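Side-chain contacts in SGNH-hydrolase family esterase (Altererythrobacter indicus, PDB 7C2A), which probably hydrolyses ester bonds as a member of the SGNH-hydrolase family, perhaps including those of lysophospholipids: residues 29-34 against 42-47; 63-68 against 101-106; 95-100 against 131-136; 151-154 against 158-161. All coordinates share one frame; numbering follows the deposited sequence.

Contact 1: 29-34 against 42-47; sequences AKLETA and ARIINA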
loop_
_atom_site.group_PDB
_atom_site.type_symbol
_atom_site.label_atom_id
_atom_site.label_comp_id
_atom_site.label_asym_id
_atom_site.label_seq_id
_atom_site.Cartn_x
_atom_site.Cartn_y
_atom_site.Cartn_z
ATOM N N ALA A 29 8.008 -10.408 -5.243
ATOM C CA ALA A 29 8.561 -11.596 -5.889
ATOM C C ALA A 29 8.710 -11.396 -7.392
ATOM O O ALA A 29 9.735 -11.768 -7.980
ATOM C CB ALA A 29 7.681 -12.814 -5.602
ATOM N N LYS A 30 7.699 -10.816 -8.037
ATOM C CA LYS A 30 7.788 -10.618 -9.476
ATOM C C LYS A 30 8.765 -9.507 -9.821
ATOM O O LYS A 30 9.431 -9.565 -10.861
ATOM C CB LYS A 30 6.399 -10.347 -10.057
ATOM C CG LYS A 30 5.506 -11.588 -10.089
ATOM C CD LYS A 30 6.045 -12.623 -11.082
ATOM C CE LYS A 30 5.176 -13.870 -11.166
ATOM N NZ LYS A 30 3.866 -13.641 -11.841
ATOM N N LEU A 31 8.875 -8.491 -8.956
ATOM C CA LEU A 31 9.870 -7.452 -9.166
ATOM C C LEU A 31 11.280 -8.024 -9.101
ATOM O O LEU A 31 12.143 -7.665 -9.906
ATOM C CB LEU A 31 9.691 -6.353 -8.120
ATOM C CG LEU A 31 10.724 -5.235 -8.070
ATOM C CD1 LEU A 31 10.714 -4.440 -9.357
ATOM C CD2 LEU A 31 10.432 -4.342 -6.877
ATOM N N GLU A 32 11.530 -8.914 -8.147
ATOM C CA GLU A 32 12.841 -9.540 -8.043
ATOM C C GLU A 32 13.234 -10.207 -9.356
ATOM O O GLU A 32 14.355 -10.031 -9.847
ATOM C CB GLU A 32 12.828 -10.551 -6.902
ATOM C CG GLU A 32 14.177 -11.175 -6.647
ATOM C CD GLU A 32 14.179 -12.093 -5.440
ATOM O OE1 GLU A 32 13.840 -11.661 -4.312
ATOM O OE2 GLU A 32 14.532 -13.274 -5.614
ATOM N N THR A 33 12.312 -10.963 -9.950
ATOM C CA THR A 33 12.608 -11.620 -11.217
ATOM C C THR A 33 12.835 -10.604 -12.329
ATOM O O THR A 33 13.775 -10.746 -13.126
ATOM C CB THR A 33 11.471 -12.571 -11.578
ATOM O OG1 THR A 33 11.348 -13.569 -10.564
ATOM C CG2 THR A 33 11.739 -13.245 -12.916
ATOM N N ALA A 34 12.004 -9.562 -12.387
ATOM C CA ALA A 34 12.111 -8.571 -13.455
ATOM C C ALA A 34 13.423 -7.799 -13.400
ATOM O O ALA A 34 13.954 -7.405 -14.446
ATOM C CB ALA A 34 10.930 -7.605 -13.380
ATOM N N ALA A 42 18.733 -9.366 -7.307
ATOM C CA ALA A 42 18.240 -8.834 -6.048
ATOM C C ALA A 42 17.666 -9.949 -5.189
ATOM O O ALA A 42 17.201 -10.980 -5.689
ATOM C CB ALA A 42 17.158 -7.782 -6.297
ATOM N N ARG A 43 17.731 -9.741 -3.884
ATOM C CA ARG A 43 16.958 -10.499 -2.916
ATOM C C ARG A 43 16.033 -9.472 -2.292
ATOM O O ARG A 43 16.496 -8.562 -1.597
ATOM C CB ARG A 43 17.854 -11.113 -1.846
ATOM C CG ARG A 43 17.065 -11.830 -0.770
ATOM C CD ARG A 43 17.936 -12.665 0.160
ATOM N NE ARG A 43 18.740 -11.892 1.109
ATOM C CZ ARG A 43 18.272 -11.336 2.226
ATOM N NH1 ARG A 43 16.984 -11.422 2.533
ATOM N NH2 ARG A 43 19.098 -10.690 3.040
ATOM N N ILE A 44 14.747 -9.570 -2.585
ATOM C CA ILE A 44 13.794 -8.595 -2.085
ATOM C C ILE A 44 13.120 -9.168 -0.856
ATOM O O ILE A 44 12.426 -10.191 -0.928
ATOM C CB ILE A 44 12.786 -8.168 -3.158
ATOM C CG1 ILE A 44 13.550 -7.647 -4.380
ATOM C CG2 ILE A 44 11.869 -7.091 -2.585
ATOM C CD1 ILE A 44 12.694 -6.947 -5.415
ATOM N N ILE A 45 13.336 -8.500 0.275
ATOM C CA ILE A 45 12.693 -8.841 1.536
ATOM C C ILE A 45 11.244 -8.403 1.441
ATOM O O ILE A 45 10.955 -7.205 1.316
ATOM C CB ILE A 45 13.363 -8.101 2.702
ATOM C CG1 ILE A 45 14.868 -8.319 2.746
ATOM C CG2 ILE A 45 12.711 -8.473 4.024
ATOM C CD1 ILE A 45 15.569 -7.157 3.410
ATOM N N ASN A 46 10.324 -9.350 1.520
ATOM C CA ASN A 46 8.909 -9.002 1.489
ATOM C C ASN A 46 8.474 -8.687 2.912
ATOM O O ASN A 46 8.152 -9.585 3.698
ATOM C CB ASN A 46 8.066 -10.102 0.858
ATOM C CG ASN A 46 6.668 -9.627 0.557
ATOM O OD1 ASN A 46 6.162 -8.723 1.235
ATOM N ND2 ASN A 46 6.034 -10.204 -0.449
ATOM N N ALA A 47 8.483 -7.398 3.241
ATOM C CA ALA A 47 7.964 -6.899 4.504
ATOM C C ALA A 47 6.598 -6.258 4.318
ATOM O O ALA A 47 6.268 -5.273 4.985
ATOM C CB ALA A 47 8.954 -5.949 5.176
HETATM O O HOH W 1 17.020 -10.035 -9.492
HETATM O O HOH W 2 13.348 -12.809 -1.105
#

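Contact 2: 63-68 against 101-106; sequences FVLDSQ and LEELQR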
loop_
_atom_site.group_PDB
_atom_site.type_symbol
_atom_site.label_atom_id
_atom_site.label_comp_id
_atom_site.label_asym_id
_atom_site.label_seq_id
_atom_site.Cartn_x
_atom_site.Cartn_y
_atom_site.Cartn_z
ATOM N N PHE A 63 12.109 -2.659 14.172
ATOM C CA PHE A 63 12.204 -4.103 14.355
ATOM C C PHE A 63 12.515 -4.804 13.042
ATOM O O PHE A 63 13.349 -5.713 12.991
ATOM C CB PHE A 63 10.884 -4.629 14.924
ATOM C CG PHE A 63 10.857 -6.121 15.103
ATOM C CD1 PHE A 63 11.381 -6.695 16.251
ATOM C CD2 PHE A 63 10.325 -6.954 14.136
ATOM C CE1 PHE A 63 11.365 -8.058 16.436
ATOM C CE2 PHE A 63 10.311 -8.330 14.321
ATOM C CZ PHE A 63 10.838 -8.880 15.471
ATOM N N VAL A 64 11.835 -4.406 11.966
ATOM C CA VAL A 64 12.070 -5.025 10.662
ATOM C C VAL A 64 13.513 -4.815 10.227
ATOM O O VAL A 64 14.180 -5.748 9.763
ATOM C CB VAL A 64 11.053 -4.497 9.629
ATOM C CG1 VAL A 64 11.458 -4.896 8.222
ATOM C CG2 VAL A 64 9.665 -5.022 9.947
ATOM N N LEU A 65 14.029 -3.603 10.390
ATOM C CA LEU A 65 15.415 -3.338 10.013
ATOM C C LEU A 65 16.394 -4.105 10.896
ATOM O O LEU A 65 17.359 -4.700 10.398
ATOM C CB LEU A 65 15.685 -1.840 10.084
ATOM C CG LEU A 65 14.951 -1.036 9.013
ATOM C CD1 LEU A 65 15.029 0.443 9.323
ATOM C CD2 LEU A 65 15.524 -1.325 7.615
ATOM N N ASP A 66 16.157 -4.112 12.210
ATOM C CA ASP A 66 17.035 -4.818 13.139
ATOM C C ASP A 66 16.982 -6.323 12.943
ATOM O O ASP A 66 17.902 -7.024 13.384
ATOM C CB ASP A 66 16.638 -4.494 14.585
ATOM C CG ASP A 66 16.951 -3.068 14.991
ATOM O OD1 ASP A 66 17.692 -2.360 14.282
ATOM O OD2 ASP A 66 16.446 -2.654 16.054
ATOM N N SER A 67 15.926 -6.839 12.324
ATOM C CA SER A 67 15.813 -8.267 12.084
ATOM C C SER A 67 16.599 -8.729 10.871
ATOM O O SER A 67 16.719 -9.943 10.671
ATOM C CB SER A 67 14.349 -8.659 11.898
ATOM O OG SER A 67 13.628 -8.463 13.096
ATOM N N GLN A 68 17.134 -7.814 10.072
ATOM C CA GLN A 68 17.749 -8.197 8.803
ATOM C C GLN A 68 19.179 -8.663 9.016
ATOM O O GLN A 68 19.978 -7.930 9.603
ATOM C CB GLN A 68 17.764 -7.002 7.860
ATOM C CG GLN A 68 16.387 -6.540 7.459
ATOM C CD GLN A 68 15.512 -7.697 7.053
ATOM O OE1 GLN A 68 15.913 -8.546 6.245
ATOM N NE2 GLN A 68 14.315 -7.752 7.602
ATOM N N LEU A 101 10.464 7.322 7.216
ATOM C CA LEU A 101 11.539 7.777 6.346
ATOM C C LEU A 101 12.702 8.321 7.155
ATOM O O LEU A 101 13.859 8.164 6.755
ATOM C CB LEU A 101 11.028 8.819 5.357
ATOM C CG LEU A 101 9.853 8.382 4.476
ATOM C CD1 LEU A 101 9.675 9.374 3.343
ATOM C CD2 LEU A 101 10.036 6.971 3.937
ATOM N N GLU A 102 12.420 8.931 8.307
ATOM C CA GLU A 102 13.488 9.436 9.158
ATOM C C GLU A 102 14.352 8.304 9.688
ATOM O O GLU A 102 15.575 8.444 9.790
ATOM C CB GLU A 102 12.896 10.253 10.303
ATOM C CG GLU A 102 12.651 11.688 9.904
ATOM C CD GLU A 102 11.872 12.497 10.920
ATOM O OE1 GLU A 102 11.617 11.991 12.036
ATOM O OE2 GLU A 102 11.517 13.650 10.588
ATOM N N GLU A 103 13.738 7.182 10.058
ATOM C CA GLU A 103 14.515 6.033 10.503
ATOM C C GLU A 103 15.391 5.484 9.377
ATOM O O GLU A 103 16.569 5.176 9.589
ATOM C CB GLU A 103 13.574 4.966 11.055
ATOM C CG GLU A 103 14.276 3.702 11.521
ATOM C CD GLU A 103 15.225 3.921 12.691
ATOM O OE1 GLU A 103 15.130 4.966 13.369
ATOM O OE2 GLU A 103 16.080 3.046 12.933
ATOM N N LEU A 104 14.833 5.351 8.169
ATOM C CA LEU A 104 15.634 4.891 7.037
ATOM C C LEU A 104 16.778 5.855 6.750
ATOM O O LEU A 104 17.913 5.430 6.500
ATOM C CB LEU A 104 14.741 4.726 5.805
ATOM C CG LEU A 104 13.744 3.572 5.925
ATOM C CD1 LEU A 104 12.621 3.705 4.898
ATOM C CD2 LEU A 104 14.433 2.230 5.788
ATOM N N GLN A 105 16.498 7.159 6.795
ATOM C CA GLN A 105 17.529 8.160 6.539
ATOM C C GLN A 105 18.617 8.119 7.604
ATOM O O GLN A 105 19.806 8.276 7.294
ATOM C CB GLN A 105 16.882 9.541 6.496
ATOM C CG GLN A 105 17.690 10.603 5.782
ATOM C CD GLN A 105 16.892 11.872 5.591
ATOM O OE1 GLN A 105 16.328 12.407 6.544
ATOM N NE2 GLN A 105 16.826 12.354 4.356
ATOM N N ARG A 106 18.234 7.937 8.867
ATOM C CA ARG A 106 19.237 7.816 9.917
ATOM C C ARG A 106 20.232 6.716 9.584
ATOM O O ARG A 106 21.443 6.878 9.783
ATOM C CB ARG A 106 18.549 7.530 11.250
ATOM C CG ARG A 106 19.470 7.515 12.445
ATOM C CD ARG A 106 18.681 7.194 13.700
ATOM N NE ARG A 106 18.285 5.790 13.738
ATOM C CZ ARG A 106 19.095 4.799 14.094
ATOM N NH1 ARG A 106 20.343 5.061 14.454
ATOM N NH2 ARG A 106 18.656 3.550 14.095
#

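Contact 3: 95-100 against 131-136; sequences QNLSGI and DGIYPY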
loop_
_atom_site.group_PDB
_atom_site.type_symbol
_atom_site.label_atom_id
_atom_site.label_comp_id
_atom_site.label_asym_id
_atom_site.label_seq_id
_atom_site.Cartn_x
_atom_site.Cartn_y
_atom_site.Cartn_z
ATOM N N GLN A 95 2.666 12.394 8.949
ATOM C CA GLN A 95 3.546 12.369 10.113
ATOM C C GLN A 95 4.095 10.972 10.361
ATOM O O GLN A 95 5.282 10.807 10.656
ATOM C CB GLN A 95 2.770 12.836 11.338
ATOM C CG GLN A 95 2.284 14.271 11.283
ATOM C CD GLN A 95 1.057 14.508 12.158
ATOM O OE1 GLN A 95 0.794 13.760 13.104
ATOM N NE2 GLN A 95 0.297 15.552 11.838
ATOM N N ASN A 96 3.240 9.954 10.252
ATOM C CA ASN A 96 3.701 8.589 10.474
ATOM C C ASN A 96 4.708 8.172 9.412
ATOM O O ASN A 96 5.757 7.589 9.731
ATOM C CB ASN A 96 2.507 7.634 10.481
ATOM C CG ASN A 96 1.578 7.851 11.650
ATOM O OD1 ASN A 96 1.974 8.409 12.681
ATOM N ND2 ASN A 96 0.346 7.395 11.511
ATOM N N LEU A 97 4.416 8.479 8.147
ATOM C CA LEU A 97 5.368 8.178 7.084
ATOM C C LEU A 97 6.673 8.930 7.288
ATOM O O LEU A 97 7.752 8.392 7.010
ATOM C CB LEU A 97 4.763 8.518 5.724
ATOM C CG LEU A 97 3.826 7.456 5.153
ATOM C CD1 LEU A 97 2.899 8.036 4.100
ATOM C CD2 LEU A 97 4.610 6.286 4.582
ATOM N N SER A 98 6.600 10.170 7.792
ATOM C CA SER A 98 7.819 10.921 8.079
ATOM C C SER A 98 8.700 10.173 9.071
ATOM O O SER A 98 9.923 10.138 8.919
ATOM C CB SER A 98 7.467 12.305 8.633
ATOM O OG SER A 98 6.854 13.127 7.668
ATOM N N GLY A 99 8.093 9.578 10.099
ATOM C CA GLY A 99 8.872 8.820 11.064
ATOM C C GLY A 99 9.533 7.599 10.449
ATOM O O GLY A 99 10.662 7.257 10.803
ATOM N N ILE A 100 8.845 6.928 9.521
ATOM C CA ILE A 100 9.444 5.795 8.815
ATOM C C ILE A 100 10.642 6.251 7.989
ATOM O O ILE A 100 11.724 5.647 8.033
ATOM C CB ILE A 100 8.400 5.090 7.930
ATOM C CG1 ILE A 100 7.287 4.499 8.793
ATOM C CG2 ILE A 100 9.064 4.010 7.078
ATOM C CD1 ILE A 100 6.058 4.110 8.008
ATOM N N ASP A 131 -3.433 12.988 -1.443
ATOM C CA ASP A 131 -2.544 12.772 -2.578
ATOM C C ASP A 131 -1.262 13.581 -2.441
ATOM O O ASP A 131 -0.188 13.122 -2.848
ATOM C CB ASP A 131 -3.241 13.156 -3.887
ATOM C CG ASP A 131 -4.317 12.178 -4.300
ATOM O OD1 ASP A 131 -4.573 11.189 -3.588
ATOM O OD2 ASP A 131 -4.913 12.426 -5.368
ATOM N N GLY A 132 -1.351 14.780 -1.863
ATOM C CA GLY A 132 -0.189 15.649 -1.779
ATOM C C GLY A 132 0.849 15.233 -0.754
ATOM O O GLY A 132 1.954 15.786 -0.757
ATOM N N ILE A 133 0.542 14.281 0.127
ATOM C CA ILE A 133 1.544 13.945 1.141
ATOM C C ILE A 133 2.759 13.278 0.515
ATOM O O ILE A 133 3.877 13.440 1.010
ATOM C CB ILE A 133 0.976 13.138 2.327
ATOM C CG1 ILE A 133 0.702 11.677 1.957
ATOM C CG2 ILE A 133 -0.250 13.820 2.911
ATOM C CD1 ILE A 133 0.203 10.824 3.118
ATOM N N TYR A 134 2.573 12.544 -0.591
ATOM C CA TYR A 134 3.686 11.780 -1.152
ATOM C C TYR A 134 4.733 12.666 -1.818
ATOM O O TYR A 134 5.931 12.506 -1.521
ATOM C CB TYR A 134 3.160 10.645 -2.044
ATOM C CG TYR A 134 2.364 9.649 -1.226
ATOM C CD1 TYR A 134 2.996 8.617 -0.541
ATOM C CD2 TYR A 134 0.986 9.772 -1.086
ATOM C CE1 TYR A 134 2.285 7.739 0.258
ATOM C CE2 TYR A 134 0.265 8.895 -0.297
ATOM C CZ TYR A 134 0.922 7.883 0.374
ATOM O OH TYR A 134 0.173 7.038 1.152
ATOM N N PRO A 135 4.378 13.606 -2.702
ATOM C CA PRO A 135 5.412 14.520 -3.214
ATOM C C PRO A 135 6.064 15.336 -2.119
ATOM O O PRO A 135 7.268 15.619 -2.194
ATOM C CB PRO A 135 4.660 15.401 -4.222
ATOM C CG PRO A 135 3.435 14.658 -4.562
ATOM C CD PRO A 135 3.083 13.819 -3.378
ATOM N N TYR A 136 5.311 15.704 -1.085
ATOM C CA TYR A 136 5.899 16.435 0.027
ATOM C C TYR A 136 6.973 15.597 0.712
ATOM O O TYR A 136 8.081 16.079 0.985
ATOM C CB TYR A 136 4.809 16.826 1.023
ATOM C CG TYR A 136 5.364 17.410 2.294
ATOM C CD1 TYR A 136 5.652 18.767 2.385
ATOM C CD2 TYR A 136 5.599 16.613 3.400
ATOM C CE1 TYR A 136 6.166 19.308 3.542
ATOM C CE2 TYR A 136 6.115 17.149 4.568
ATOM C CZ TYR A 136 6.393 18.496 4.624
ATOM O OH TYR A 136 6.904 19.033 5.783
#

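Contact 4: 151-154 against 158-161; sequences EAVA and DLIQ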
loop_
_atom_site.group_PDB
_atom_site.type_symbol
_atom_site.label_atom_id
_atom_site.label_comp_id
_atom_site.label_asym_id
_atom_site.label_seq_id
_atom_site.Cartn_x
_atom_site.Cartn_y
_atom_site.Cartn_z
ATOM N N GLU A 151 -1.010 3.146 -11.030
ATOM C CA GLU A 151 -1.434 3.725 -12.299
ATOM C C GLU A 151 -1.670 2.664 -13.370
ATOM O O GLU A 151 -2.641 2.748 -14.133
ATOM C CB GLU A 151 -0.394 4.733 -12.775
ATOM C CG GLU A 151 -0.790 5.476 -14.035
ATOM C CD GLU A 151 0.188 6.587 -14.363
ATOM O OE1 GLU A 151 1.410 6.342 -14.280
ATOM O OE2 GLU A 151 -0.264 7.702 -14.700
ATOM N N ALA A 152 -0.810 1.651 -13.436
ATOM C CA ALA A 152 -0.904 0.702 -14.539
ATOM C C ALA A 152 -2.136 -0.185 -14.459
ATOM O O ALA A 152 -2.476 -0.821 -15.462
ATOM C CB ALA A 152 0.369 -0.131 -14.637
ATOM N N VAL A 153 -2.828 -0.245 -13.327
ATOM C CA VAL A 153 -4.087 -0.979 -13.252
ATOM C C VAL A 153 -5.288 -0.063 -13.119
ATOM O O VAL A 153 -6.424 -0.555 -13.036
ATOM C CB VAL A 153 -4.074 -2.072 -12.166
ATOM C CG1 VAL A 153 -3.005 -3.107 -12.475
ATOM C CG2 VAL A 153 -3.868 -1.462 -10.787
ATOM N N ALA A 154 -5.079 1.259 -13.156
ATOM C CA ALA A 154 -6.135 2.211 -12.821
ATOM C C ALA A 154 -7.314 2.102 -13.775
ATOM O O ALA A 154 -8.468 2.301 -13.376
ATOM C CB ALA A 154 -5.573 3.632 -12.843
ATOM N N ASP A 158 -10.192 -5.597 -15.298
ATOM C CA ASP A 158 -9.871 -7.000 -15.529
ATOM C C ASP A 158 -8.575 -7.443 -14.857
ATOM O O ASP A 158 -8.311 -8.652 -14.796
ATOM C CB ASP A 158 -9.816 -7.297 -17.029
ATOM C CG ASP A 158 -8.838 -6.407 -17.783
ATOM O OD1 ASP A 158 -8.601 -5.250 -17.359
ATOM O OD2 ASP A 158 -8.325 -6.841 -18.833
ATOM N N LEU A 159 -7.779 -6.504 -14.338
ATOM C CA LEU A 159 -6.520 -6.797 -13.668
ATOM C C LEU A 159 -6.621 -6.599 -12.166
ATOM O O LEU A 159 -5.592 -6.605 -11.475
ATOM C CB LEU A 159 -5.402 -5.926 -14.236
ATOM C CG LEU A 159 -5.103 -6.107 -15.726
ATOM C CD1 LEU A 159 -3.982 -5.183 -16.131
ATOM C CD2 LEU A 159 -4.756 -7.553 -16.059
ATOM N N ILE A 160 -7.836 -6.428 -11.651
ATOM C CA ILE A 160 -8.094 -6.199 -10.235
ATOM C C ILE A 160 -8.919 -7.366 -9.712
ATOM O O ILE A 160 -9.901 -7.773 -10.349
ATOM C CB ILE A 160 -8.828 -4.861 -10.024
ATOM C CG1 ILE A 160 -7.985 -3.701 -10.561
ATOM C CG2 ILE A 160 -9.169 -4.644 -8.563
ATOM C CD1 ILE A 160 -6.592 -3.681 -10.017
ATOM N N GLN A 161 -8.510 -7.915 -8.574
ATOM C CA GLN A 161 -9.229 -9.025 -7.970
ATOM C C GLN A 161 -10.608 -8.566 -7.531
ATOM O O GLN A 161 -10.800 -7.426 -7.113
ATOM C CB GLN A 161 -8.504 -9.512 -6.717
ATOM C CG GLN A 161 -7.110 -10.042 -6.940
ATOM C CD GLN A 161 -6.488 -10.525 -5.648
ATOM O OE1 GLN A 161 -7.160 -11.137 -4.816
ATOM N NE2 GLN A 161 -5.209 -10.223 -5.457
#

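Contact 1: 29-34 against 42-47
Glu32 and Leu31 of helix 27-35 meet Ile44 of strand 42-48 in two different ways, one apolar and close, the other polar and watered. The helix comes between strands 6-12 and 42-48 in the chain. These strands are parallel neighbours, so this is a beta-alpha-beta crossover, and the segments 29-34 and 42-47 run nearly antiparallel (167°). The tight part is CD1 of Ile44. It lies 3.7 Å from CG of Leu31 and 3.6 Å from the backbone N of Glu32. The Leu31 and Ile44 side chains cross at about a right angle. The other part is the carboxylate. With CG anti to the backbone N (chi1 -176°) and the chain extended beyond it, Glu32 passes over the carbonyl of Ala42. Its OE1 accepts Ile44 N at 2.9 Å along an almost straight bond (176°), from above the carboxylate plane. Water fills the looser side: one molecule links Glu32 O to Ala42 N, and another donates to Ile44 O and only weakly to OE1. Shortening Glu32 to an alanine removes the acceptor, and Ile44 N would probably be left to solvent. Strand 42-48 is outermost in the sheet, and Arg43 and Ile45 use their backbones to pair with strand 6-12. The carboxylate therefore takes up an N-H on the side where no strand of this chain follows.

Contact 2: 63-68 against 101-106
OE2 of Glu103, whose CG touches Leu65, is held by Arg107 NE in a salt bridge. OE1 of the same carboxylate has a salt bridge to Lys62 NZ. In one of its two conformers Arg106 also grips the carboxylate side-on, NH2 to OE2 at 2.9 Å and NE to OE1; with the side chain split, this grip is less certain. Between segments 63-68 and 101-106 themselves the meeting is apolar. CD1 of Leu65 lies 4.0 Å from CG of Glu103 and equally far from CD2 of Leu104. The Leu65 and Leu104 side chains cross at about a right angle, whereas Leu65 and Glu103 slide past each other in opposite directions. CG of Glu103 lies anti to the backbone N (chi1 179°), which puts this methylene beside the leucine; the bend at chi2 (64°) then sets the direction of the carboxylate. The contact packs the end of helix 54-66 against the end of helix 90-106. Lys62 of helix 54-66 and Arg107, which also binds Asp66, add charged ties. Leu65 also reaches Leu9 and Leu104 reaches Ala75 and Val77, so the pair lies on the parallel sheet of the SGNH-hydrolase fold. With an alanine at Glu103, Lys62 would probably lose this partner, Arg107 would keep only Asp66 of the two anions, and a methylene would go from beside Leu65. Glu103 thus serves both kinds of chemistry: its stem is apolar packing, and its head is an anion among basic groups that would probably keep it ionised.

Contact 3: 95-100 against 131-136
Leu97 sets its CD1 methyl against both Ile133 and Tyr134, and this one methyl makes every close side-chain contact between the two segments. The fold is the alpha/beta/alpha sandwich of SGNH hydrolases, and the contact joins two of its neighbouring helices, 90-106 and 133-140. Their backbones stay well apart here, with the CA atoms of Leu97 and Ile133 9.1 Å from each other. Side chains span the gap. CD1 of Leu97 is 4.0 Å from CD1 of Ile133 and 3.9 Å from CE1 of Tyr134. Leu97 crosses each partner at about a right angle, and it comes to the tyrosine ring obliquely. Leu97 is also packed on Leu137, one turn further along the second helix, and on Thr54 of helix 54-66. It therefore fills a place where three helices come together. Ile133 has its CG1 in the crowded position between the backbone N and the carbonyl carbon (chi1 75°). That turn brings CG1 over one face of the Tyr134 ring, 3.5 Å above its plane and offset toward the rim. The isoleucine and the tyrosine lie against each other, and the leucine methyl touches both. Ile133 goes on to touch Ala93 and Arg94, and the tyrosine ring also packs on Met116. Tyr134 is buried, and its hydroxyl has a polar partner, since Tyr134 OH is hydrogen-bonded to Leu79 O. The same hydroxyl oxygen lies 4.1 Å from Leu97 CD1.

Contact 4: 151-154 against 158-161
No ring or other flat group joins Val153 to Leu159 and Ile160; the side chains that meet are all branched aliphatics. Val153 stands at the centre and uses both of its methyls. CG2 comes to 3.6 Å from CD1 of Ile160, and CB is almost as near to that same methyl, at 3.7 Å. The other methyl, CG1, faces CB of Leu159 at 4.1 Å, a looser touch. The division follows from the first torsion of the valine: CG1 stands anti to the carbonyl carbon (chi1 -62°), while CG2 sits between that carbon and the backbone N. Ile160 is bent at chi2 (-53°), and its CD1 is the atom that reaches the valine. In Leu159 CB is the nearest atom, with one tip methyl, CD1, only slightly farther off. Both segments belong to the long connection between strand 144-146 and helix 169-186, with three residues between them, so the contact closes a short loop on itself. A backbone bond from Ala154 N to Glu151 O makes the turn before it. Beyond Gln161, whose NE2 is tied to Tyr19 O, the chain soon reaches His164 and His166, which bind cadmium in this crystal. No hydrogen bond or salt bridge spans the two segments. Leu159 and Ile160 remain largely exposed, so the loop is held across this point by modest hydrophobic contact at the protein surface.

Contact 1 packs a helix on one face of the outermost strand 42-48; contact 2 lies on the other face, and contact 3 continues along helix 90-106. Contact 1 closes first along the chain. Contacts 2 and 3 then interleave, and contact 4 follows. Strand 42-48 leads into helix 54-66, and contacts 1 and 2 touch where Ile45 meets Gln68 and Ala47 packs on Val64; their centres are 18 Å apart. Contacts 2 and 3 have centres 16 Å apart. Contact 4 is 31 Å from contact 2, centre to centre, on the opposite side of the chain's centre. Contacts 2 and 3 are buried helix packing, while contacts 1 and 4 lie at the surface, the latter in the loop that leads to the cadmium-binding histidines.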